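Long-range contact in hydrogenase 3 maturation protease (Escherichia coli, PDB 2E85), which removes a C-terminal peptide from the precursor of HycE, the large subunit of hydrogenase 3, during maturation of that enzyme: residues B[5-19]-B[53-66]. The protein carries 1 engineered substitution. Residues are numbered along the deposited sequence; the frame is centred on the assembly and turned at random.
Sequences TDVLLCVGNSMMGDD and IRELRPTRLLIVDA. With CA (calcium ion), chain F.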
ATOM      1  N   THR B   5     -14.157 -18.639  -5.042  1.00 12.93           N
ATOM      2  CA  THR B   5     -15.126 -17.564  -5.138  1.00 13.35           C
ATOM      3  C   THR B   5     -14.855 -16.548  -4.019  1.00 11.61           C
ATOM      4  O   THR B   5     -14.477 -15.417  -4.288  1.00 12.78           O
ATOM      5  CB  THR B   5     -16.585 -18.093  -5.057  1.00 13.39           C
ATOM      6  OG1 THR B   5     -16.724 -18.984  -3.934  1.00 14.72           O
ATOM      7  CG2 THR B   5     -16.913 -18.861  -6.322  1.00 14.76           C
ATOM      8  N   ASP B   6     -15.051 -16.979  -2.785  1.00 11.04           N
ATOM      9  CA  ASP B   6     -14.945 -16.113  -1.637  1.00  9.27           C
ATOM     10  C   ASP B   6     -13.569 -16.194  -1.002  1.00  8.72           C
ATOM     11  O   ASP B   6     -13.029 -17.281  -0.847  1.00  8.54           O
ATOM     12  CB  ASP B   6     -16.009 -16.532  -0.629  1.00  9.35           C
ATOM     13  CG  ASP B   6     -17.404 -16.304  -1.132  1.00 10.84           C
ATOM     14  OD1 ASP B   6     -17.595 -15.371  -1.915  1.00 13.23           O
ATOM     15  OD2 ASP B   6     -18.314 -17.046  -0.715  1.00 15.22           O
ATOM     16  N   VAL B   7     -13.037 -15.054  -0.594  1.00  7.76           N
ATOM     17  CA  VAL B   7     -11.766 -15.025   0.157  1.00  6.95           C
ATOM     18  C   VAL B   7     -11.982 -14.192   1.411  1.00  6.40           C
ATOM     19  O   VAL B   7     -12.635 -13.160   1.348  1.00  6.42           O
ATOM     20  CB  VAL B   7     -10.620 -14.439  -0.711  1.00  7.66           C
ATOM     21  CG1 VAL B   7      -9.329 -14.313   0.098  1.00  6.79           C
ATOM     22  CG2 VAL B   7     -10.376 -15.357  -1.939  1.00  7.99           C
ATOM     23  N   LEU B   8     -11.410 -14.661   2.522  1.00  6.05           N
ATOM     24  CA  LEU B   8     -11.504 -13.984   3.815  1.00  6.75           C
ATOM     25  C   LEU B   8     -10.095 -13.635   4.250  1.00  6.80           C
ATOM     26  O   LEU B   8      -9.254 -14.524   4.437  1.00  7.09           O
ATOM     27  CB  LEU B   8     -12.178 -14.908   4.835  1.00  6.55           C
ATOM     28  CG  LEU B   8     -12.114 -14.501   6.323  1.00  6.91           C
ATOM     29  CD1 LEU B   8     -12.705 -13.117   6.536  1.00  8.66           C
ATOM     30  CD2 LEU B   8     -12.733 -15.553   7.250  1.00  9.39           C
ATOM     31  N   LEU B   9      -9.824 -12.339   4.382  1.00  6.11           N
ATOM     32  CA  LEU B   9      -8.481 -11.882   4.828  1.00  6.64           C
ATOM     33  C   LEU B   9      -8.627 -11.498   6.277  1.00  6.99           C
ATOM     34  O   LEU B   9      -9.410 -10.612   6.605  1.00  7.30           O
ATOM     35  CB  LEU B   9      -7.988 -10.689   4.008  1.00  5.08           C
ATOM     36  CG  LEU B   9      -6.684 -10.036   4.538  1.00  6.48           C
ATOM     37  CD1 LEU B   9      -5.477 -11.014   4.447  1.00  8.83           C
ATOM     38  CD2 LEU B   9      -6.348  -8.739   3.853  1.00  7.34           C
ATOM     39  N   CYS B  10      -7.891 -12.191   7.149  1.00  6.99           N
ATOM     40  CA  CYS B  10      -7.972 -11.905   8.587  1.00  8.01           C
ATOM     41  C   CYS B  10      -6.740 -11.116   8.965  1.00  8.13           C
ATOM     42  O   CYS B  10      -5.638 -11.639   8.816  1.00  8.90           O
ATOM     43  CB  CYS B  10      -7.956 -13.174   9.424  1.00  7.42           C
ATOM     44  SG  CYS B  10      -9.489 -14.148   9.261  1.00 11.70           S
ATOM     45  N   VAL B  11      -6.927  -9.916   9.515  1.00  8.35           N
ATOM     46  CA  VAL B  11      -5.827  -9.028   9.873  1.00  8.41           C
ATOM     47  C   VAL B  11      -5.696  -8.898  11.394  1.00  8.22           C
ATOM     48  O   VAL B  11      -6.704  -8.786  12.077  1.00  8.08           O
ATOM     49  CB  VAL B  11      -6.027  -7.580   9.235  1.00  9.62           C
ATOM     50  CG1 VAL B  11      -4.931  -6.600   9.668  1.00 10.28           C
ATOM     51  CG2 VAL B  11      -6.126  -7.663   7.686  1.00 10.42           C
ATOM     52  N   GLY B  12      -4.465  -8.903  11.907  1.00  6.63           N
ATOM     53  CA  GLY B  12      -4.251  -8.690  13.322  1.00  8.81           C
ATOM     54  C   GLY B  12      -3.003  -9.342  13.859  1.00 10.49           C
ATOM     55  O   GLY B  12      -2.227  -9.952  13.127  1.00 10.54           O
ATOM     56  N   ASN B  13      -2.816  -9.224  15.167  1.00 11.57           N
ATOM     57  CA  ASN B  13      -1.597  -9.717  15.809  1.00 12.52           C
ATOM     58  C   ASN B  13      -2.016 -10.367  17.119  1.00 13.45           C
ATOM     59  O   ASN B  13      -2.533  -9.675  17.990  1.00 13.64           O
ATOM     60  CB  ASN B  13      -0.646  -8.542  16.025  1.00 12.68           C
ATOM     61  CG  ASN B  13       0.728  -8.955  16.565  1.00 14.54           C
ATOM     62  OD1 ASN B  13       0.918 -10.063  17.073  1.00 14.77           O
ATOM     63  ND2 ASN B  13       1.695  -8.058  16.422  1.00 17.22           N
ATOM     64  N   SER B  14      -1.822 -11.688  17.245  1.00 13.72           N
ATOM     65  CA  SER B  14      -2.276 -12.423  18.430  1.00 15.01           C
ATOM     66  C   SER B  14      -1.459 -12.024  19.649  1.00 14.96           C
ATOM     67  O   SER B  14      -1.860 -12.313  20.783  1.00 15.79           O
ATOM     68  CB  SER B  14      -2.154 -13.943  18.297  1.00 15.98           C
ATOM     69  OG  SER B  14      -2.923 -14.488  17.236  1.00 19.60           O
ATOM     70  N   MET B  15      -0.302 -11.409  19.415  1.00 15.05           N
ATOM     71  CA  MET B  15       0.540 -10.924  20.513  1.00 15.34           C
ATOM     72  C   MET B  15       0.169  -9.507  20.946  1.00 13.91           C
ATOM     73  O   MET B  15       0.922  -8.863  21.686  1.00 15.42           O
ATOM     74  CB  MET B  15       2.029 -11.042  20.152  1.00 16.18           C
ATOM     75  CG  MET B  15       2.527 -12.496  19.973  1.00 20.34           C
ATOM     76  SD  MET B  15       2.292 -13.535  21.447  1.00 22.91           S
ATOM     77  CE  MET B  15       0.949 -14.607  20.933  1.00 26.97           C
ATOM     78  N   MET B  16      -0.992  -9.012  20.495  1.00 11.90           N
ATOM     79  CA  MET B  16      -1.413  -7.649  20.839  1.00 11.53           C
ATOM     80  C   MET B  16      -2.833  -7.587  21.420  1.00 10.02           C
ATOM     81  O   MET B  16      -3.620  -6.682  21.094  1.00 10.54           O
ATOM     82  CB  MET B  16      -1.208  -6.703  19.654  1.00 11.13           C
ATOM     83  CG  MET B  16       0.271  -6.408  19.319  1.00 13.01           C
ATOM     84  SD  MET B  16       1.180  -5.409  20.574  1.00  7.94           S
ATOM     85  CE  MET B  16       0.529  -3.827  20.267  1.00 15.54           C
ATOM     86  N   GLY B  17      -3.145  -8.553  22.287  1.00  9.87           N
ATOM     87  CA  GLY B  17      -4.426  -8.559  23.016  1.00  9.17           C
ATOM     88  C   GLY B  17      -5.621  -8.649  22.077  1.00  9.08           C
ATOM     89  O   GLY B  17      -5.709  -9.578  21.256  1.00  7.62           O
ATOM     90  N   ASP B  18      -6.559  -7.714  22.216  1.00  8.70           N
ATOM     91  CA  ASP B  18      -7.755  -7.738  21.382  1.00  8.84           C
ATOM     92  C   ASP B  18      -7.460  -7.544  19.891  1.00  9.36           C
ATOM     93  O   ASP B  18      -8.312  -7.883  19.067  1.00  8.67           O
ATOM     94  CB  ASP B  18      -8.803  -6.719  21.860  1.00  9.07           C
ATOM     95  CG  ASP B  18      -9.500  -7.140  23.150  1.00  9.16           C
ATOM     96  OD1 ASP B  18      -9.548  -8.360  23.433  1.00 11.23           O
ATOM     97  OD2 ASP B  18     -10.002  -6.220  23.870  1.00  8.23           O
ATOM     98  N   ASP B  19      -6.274  -7.027  19.549  1.00  8.05           N
ATOM     99  CA  ASP B  19      -5.861  -7.008  18.128  1.00  9.10           C
ATOM    100  C   ASP B  19      -5.756  -8.407  17.516  1.00  8.49           C
ATOM    101  O   ASP B  19      -5.586  -8.539  16.281  1.00  9.00           O
ATOM    102  CB  ASP B  19      -4.543  -6.263  17.919  1.00  9.69           C
ATOM    103  CG  ASP B  19      -4.352  -5.882  16.466  1.00 11.99           C
ATOM    104  OD1 ASP B  19      -5.337  -5.359  15.904  1.00 16.53           O
ATOM    105  OD2 ASP B  19      -3.285  -6.159  15.883  1.00 16.81           O
ATOM    106  N   ILE B  53      -4.077 -12.660  -2.814  1.00 10.14           N
ATOM    107  CA  ILE B  53      -5.510 -12.404  -2.982  1.00 10.23           C
ATOM    108  C   ILE B  53      -5.835 -12.196  -4.458  1.00  9.63           C
ATOM    109  O   ILE B  53      -6.779 -12.776  -4.971  1.00 10.13           O
ATOM    110  CB  ILE B  53      -5.975 -11.218  -2.139  1.00  9.38           C
ATOM    111  CG1 ILE B  53      -5.819 -11.548  -0.645  1.00 10.35           C
ATOM    112  CG2 ILE B  53      -7.460 -10.876  -2.447  1.00 10.27           C
ATOM    113  CD1 ILE B  53      -6.517 -12.807  -0.106  1.00 14.79           C
ATOM    114  N   ARG B  54      -5.035 -11.395  -5.160  1.00 10.59           N
ATOM    115  CA  ARG B  54      -5.313 -11.145  -6.587  1.00 11.46           C
ATOM    116  C   ARG B  54      -5.209 -12.419  -7.420  1.00 11.84           C
ATOM    117  O   ARG B  54      -6.035 -12.645  -8.319  1.00 11.86           O
ATOM    118  CB  ARG B  54      -4.364 -10.098  -7.167  1.00 13.59           C
ATOM    119  CG  ARG B  54      -4.482  -8.731  -6.579  1.00 16.01           C
ATOM    120  CD  ARG B  54      -3.632  -7.753  -7.398  1.00 18.44           C
ATOM    121  NE  ARG B  54      -2.269  -8.229  -7.695  1.00 18.96           N
ATOM    122  CZ  ARG B  54      -1.265  -7.435  -8.075  1.00 18.92           C
ATOM    123  NH1 ARG B  54      -1.464  -6.122  -8.178  1.00 19.28           N
ATOM    124  NH2 ARG B  54      -0.052  -7.938  -8.320  1.00 16.06           N
ATOM    125  N   GLU B  55      -4.223 -13.255  -7.093  1.00 11.34           N
ATOM    126  CA  GLU B  55      -3.976 -14.526  -7.781  1.00 12.42           C
ATOM    127  C   GLU B  55      -5.092 -15.546  -7.561  1.00 12.88           C
ATOM    128  O   GLU B  55      -5.364 -16.379  -8.442  1.00 13.36           O
ATOM    129  CB  GLU B  55      -2.607 -15.100  -7.390  1.00 12.85           C
ATOM    130  CG  GLU B  55      -1.413 -14.288  -7.916  1.00 17.11           C
ATOM    131  CD  GLU B  55      -1.461 -14.071  -9.428  1.00 23.86           C
ATOM    132  OE1 GLU B  55      -1.644 -15.068 -10.163  1.00 28.45           O
ATOM    133  OE2 GLU B  55      -1.326 -12.900  -9.879  1.00 25.22           O
ATOM    134  N   LEU B  56      -5.754 -15.455  -6.404  1.00 11.28           N
ATOM    135  CA  LEU B  56      -6.919 -16.300  -6.090  1.00 11.54           C
ATOM    136  C   LEU B  56      -8.124 -15.965  -6.983  1.00 11.99           C
ATOM    137  O   LEU B  56      -9.042 -16.793  -7.132  1.00 11.71           O
ATOM    138  CB  LEU B  56      -7.268 -16.181  -4.607  1.00 11.43           C
ATOM    139  CG  LEU B  56      -6.397 -17.003  -3.654  1.00 10.72           C
ATOM    140  CD1 LEU B  56      -6.597 -16.478  -2.204  1.00 10.66           C
ATOM    141  CD2 LEU B  56      -6.694 -18.510  -3.764  1.00 10.76           C
ATOM    142  N   ARG B  57      -8.094 -14.777  -7.590  1.00 12.62           N
ATOM    143  CA  ARG B  57      -9.181 -14.297  -8.464  1.00 15.10           C
ATOM    144  C   ARG B  57     -10.575 -14.438  -7.821  1.00 14.44           C
ATOM    145  O   ARG B  57     -11.511 -15.019  -8.417  1.00 15.52           O
ATOM    146  CB  ARG B  57      -9.118 -14.996  -9.819  1.00 15.75           C
ATOM    147  CG  ARG B  57      -7.776 -14.802 -10.538  1.00 20.80           C
ATOM    148  CD  ARG B  57      -7.742 -15.547 -11.852  1.00 26.98           C
ATOM    149  NE  ARG B  57      -7.986 -16.964 -11.618  1.00 33.73           N
ATOM    150  CZ  ARG B  57      -7.993 -17.912 -12.551  1.00 37.58           C
ATOM    151  NH1 ARG B  57      -7.753 -17.616 -13.828  1.00 38.61           N
ATOM    152  NH2 ARG B  57      -8.232 -19.170 -12.195  1.00 38.83           N
ATOM    153  N   PRO B  58     -10.736 -13.898  -6.606  1.00 14.32           N
ATOM    154  CA  PRO B  58     -12.025 -14.025  -5.952  1.00 13.83           C
ATOM    155  C   PRO B  58     -13.090 -13.163  -6.599  1.00 13.45           C
ATOM    156  O   PRO B  58     -12.781 -12.191  -7.306  1.00 13.51           O
ATOM    157  CB  PRO B  58     -11.769 -13.523  -4.537  1.00 14.87           C
ATOM    158  CG  PRO B  58     -10.565 -12.674  -4.639  1.00 14.69           C
ATOM    159  CD  PRO B  58      -9.773 -13.133  -5.795  1.00 14.26           C
ATOM    160  N   THR B  59     -14.328 -13.554  -6.348  1.00 13.37           N
ATOM    161  CA  THR B  59     -15.511 -12.782  -6.698  1.00 13.84           C
ATOM    162  C   THR B  59     -15.938 -11.892  -5.524  1.00 12.71           C
ATOM    163  O   THR B  59     -16.626 -10.884  -5.706  1.00 13.08           O
ATOM    164  CB  THR B  59     -16.683 -13.724  -7.095  1.00 14.13           C
ATOM    165  OG1 THR B  59     -16.862 -14.718  -6.073  1.00 17.53           O
ATOM    166  CG2 THR B  59     -16.360 -14.435  -8.407  1.00 16.96           C
ATOM    167  N   ARG B  60     -15.556 -12.293  -4.318  1.00 11.71           N
ATOM    168  CA  ARG B  60     -15.933 -11.560  -3.121  1.00  9.70           C
ATOM    169  C   ARG B  60     -14.816 -11.674  -2.100  1.00  9.58           C
ATOM    170  O   ARG B  60     -14.276 -12.749  -1.888  1.00  9.62           O
ATOM    171  CB  ARG B  60     -17.234 -12.115  -2.534  1.00 10.83           C
ATOM    172  CG  ARG B  60     -17.590 -11.630  -1.126  1.00 11.48           C
ATOM    173  CD  ARG B  60     -19.023 -11.956  -0.804  1.00 14.93           C
ATOM    174  NE  ARG B  60     -19.268 -13.398  -0.696  1.00 15.70           N
ATOM    175  CZ  ARG B  60     -20.447 -13.933  -0.386  1.00 15.82           C
ATOM    176  NH1 ARG B  60     -21.497 -13.149  -0.147  1.00 15.24           N
ATOM    177  NH2 ARG B  60     -20.571 -15.244  -0.293  1.00 15.36           N
ATOM    178  N   LEU B  61     -14.456 -10.538  -1.508  1.00  7.68           N
ATOM    179  CA  LEU B  61     -13.412 -10.481  -0.500  1.00  6.38           C
ATOM    180  C   LEU B  61     -13.978  -9.836   0.787  1.00  6.82           C
ATOM    181  O   LEU B  61     -14.494  -8.713   0.740  1.00  7.84           O
ATOM    182  CB  LEU B  61     -12.258  -9.637  -0.994  1.00  6.16           C
ATOM    183  CG  LEU B  61     -11.161  -9.371   0.060  1.00 10.06           C
ATOM    184  CD1 LEU B  61     -10.399 -10.608   0.425  1.00 10.79           C
ATOM    185  CD2 LEU B  61     -10.233  -8.276  -0.432  1.00  9.22           C
ATOM    186  N   LEU B  62     -13.848 -10.550   1.908  1.00  7.44           N
ATOM    187  CA  LEU B  62     -14.212 -10.054   3.236  1.00  7.16           C
ATOM    188  C   LEU B  62     -12.917  -9.849   4.020  1.00  6.59           C
ATOM    189  O   LEU B  62     -12.098 -10.760   4.104  1.00  7.62           O
ATOM    190  CB  LEU B  62     -15.077 -11.082   3.979  1.00  7.69           C
ATOM    191  CG  LEU B  62     -15.491 -10.779   5.420  1.00  7.98           C
ATOM    192  CD1 LEU B  62     -16.196  -9.411   5.628  1.00  8.08           C
ATOM    193  CD2 LEU B  62     -16.350 -11.884   5.979  1.00  9.02           C
ATOM    194  N   ILE B  63     -12.784  -8.681   4.625  1.00  6.07           N
ATOM    195  CA  ILE B  63     -11.611  -8.377   5.448  1.00  6.54           C
ATOM    196  C   ILE B  63     -12.108  -8.159   6.851  1.00  7.22           C
ATOM    197  O   ILE B  63     -13.049  -7.383   7.049  1.00  7.69           O
ATOM    198  CB  ILE B  63     -10.926  -7.086   4.955  1.00  7.02           C
ATOM    199  CG1 ILE B  63     -10.493  -7.256   3.502  1.00  6.48           C
ATOM    200  CG2 ILE B  63      -9.723  -6.724   5.831  1.00  7.18           C
ATOM    201  CD1 ILE B  63     -10.150  -5.957   2.774  1.00 14.79           C
ATOM    202  N   VAL B  64     -11.497  -8.848   7.814  1.00  7.56           N
ATOM    203  CA  VAL B  64     -11.897  -8.737   9.214  1.00  7.51           C
ATOM    204  C   VAL B  64     -10.689  -8.277  10.030  1.00  7.30           C
ATOM    205  O   VAL B  64      -9.620  -8.896   9.973  1.00  6.34           O
ATOM    206  CB  VAL B  64     -12.390 -10.094   9.776  1.00  8.07           C
ATOM    207  CG1 VAL B  64     -12.528 -10.042  11.327  1.00  6.96           C
ATOM    208  CG2 VAL B  64     -13.700 -10.560   9.050  1.00  6.79           C
ATOM    209  N   ASP B  65     -10.876  -7.211  10.808  1.00  7.94           N
ATOM    210  CA  ASP B  65      -9.768  -6.608  11.539  1.00  9.14           C
ATOM    211  C   ASP B  65     -10.306  -5.951  12.797  1.00  9.01           C
ATOM    212  O   ASP B  65     -11.337  -5.296  12.753  1.00  9.21           O
ATOM    213  CB  ASP B  65      -9.103  -5.545  10.652  1.00  9.69           C
ATOM    214  CG  ASP B  65      -7.777  -5.012  11.232  1.00 14.25           C
ATOM    215  OD1 ASP B  65      -7.280  -5.533  12.236  1.00 18.49           O
ATOM    216  OD2 ASP B  65      -7.196  -4.083  10.631  1.00 24.89           O
ATOM    217  N   ALA B  66      -9.607  -6.110  13.920  1.00  9.53           N
ATOM    218  CA  ALA B  66      -9.891  -5.338  15.095  1.00  9.05           C
ATOM    219  C   ALA B  66      -9.509  -3.873  14.764  1.00 10.85           C
ATOM    220  O   ALA B  66      -8.391  -3.612  14.296  1.00 11.17           O
ATOM    221  CB  ALA B  66      -9.044  -5.841  16.267  1.00 10.42           C
TER
HETATM  222 CA    CA F1004      -5.973  -4.489  13.827  1.00 19.65          CA
HETATM  223  O   HOH W   1     -19.003 -15.030  -4.096  1.00 21.56           O
HETATM  224  O   HOH W   2      -7.594  -8.366  14.289  1.00 16.82           O
HETATM  225  O   HOH W   3      -6.812  -3.365  17.004  1.00 31.15           O
HETATM  226  O   HOH W   4      -5.814  -2.595  12.343  1.00 36.07           O
HETATM  227  O   HOH W   5      -4.284  -4.338  12.072  1.00 13.31           O
HETATM  228  O   HOH W   6      -5.227  -2.672  14.923  1.00 26.83           O
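Asp-19 and Asp-65 meet at a calcium ion at the C-terminal edge of the parallel strands. Asp-19 OD1 and Asp-65 OD1 each bind the calcium at 2.3 Å. The backbone O of Ala-66 and three waters complete the shell. With CG anti to the backbone N (chi1 -170°), the Asp-65 carboxylate reaches the calcium and lies beside Val-11, whose CG1 is 3.5 Å from Asp-65 OD2. A water bridges Asp-19 O and Ala-66 N.

Strands 6-11 and 60-66 are neighbouring inner parallel strands of the alpha/beta sheet. Five backbone bonds join them, from Val-7 N to Arg-60 O through Val-11 N to Val-64 O (2.9 Å). Leu-8 CD1 touches Val-64 CG2 at 3.7 Å, on the face covered by helix 21-31. On the other face, with helix 97-108 against Ile-63, Val-7 CG2 presses on Pro-58 CB.

At the far end Arg-60 grips Asp-6 side-on in a salt bridge, NE to OD1 and NH2 to OD2, both 2.9 Å. Both nitrogens come from above the carboxylate plane, the planes 43° apart. A leucine in place of Arg-60 would probably leave the buried Asp-6 carboxylate without its countercharge. The calcium ties together Asp-19 and Asp-65, which probably bind nickel.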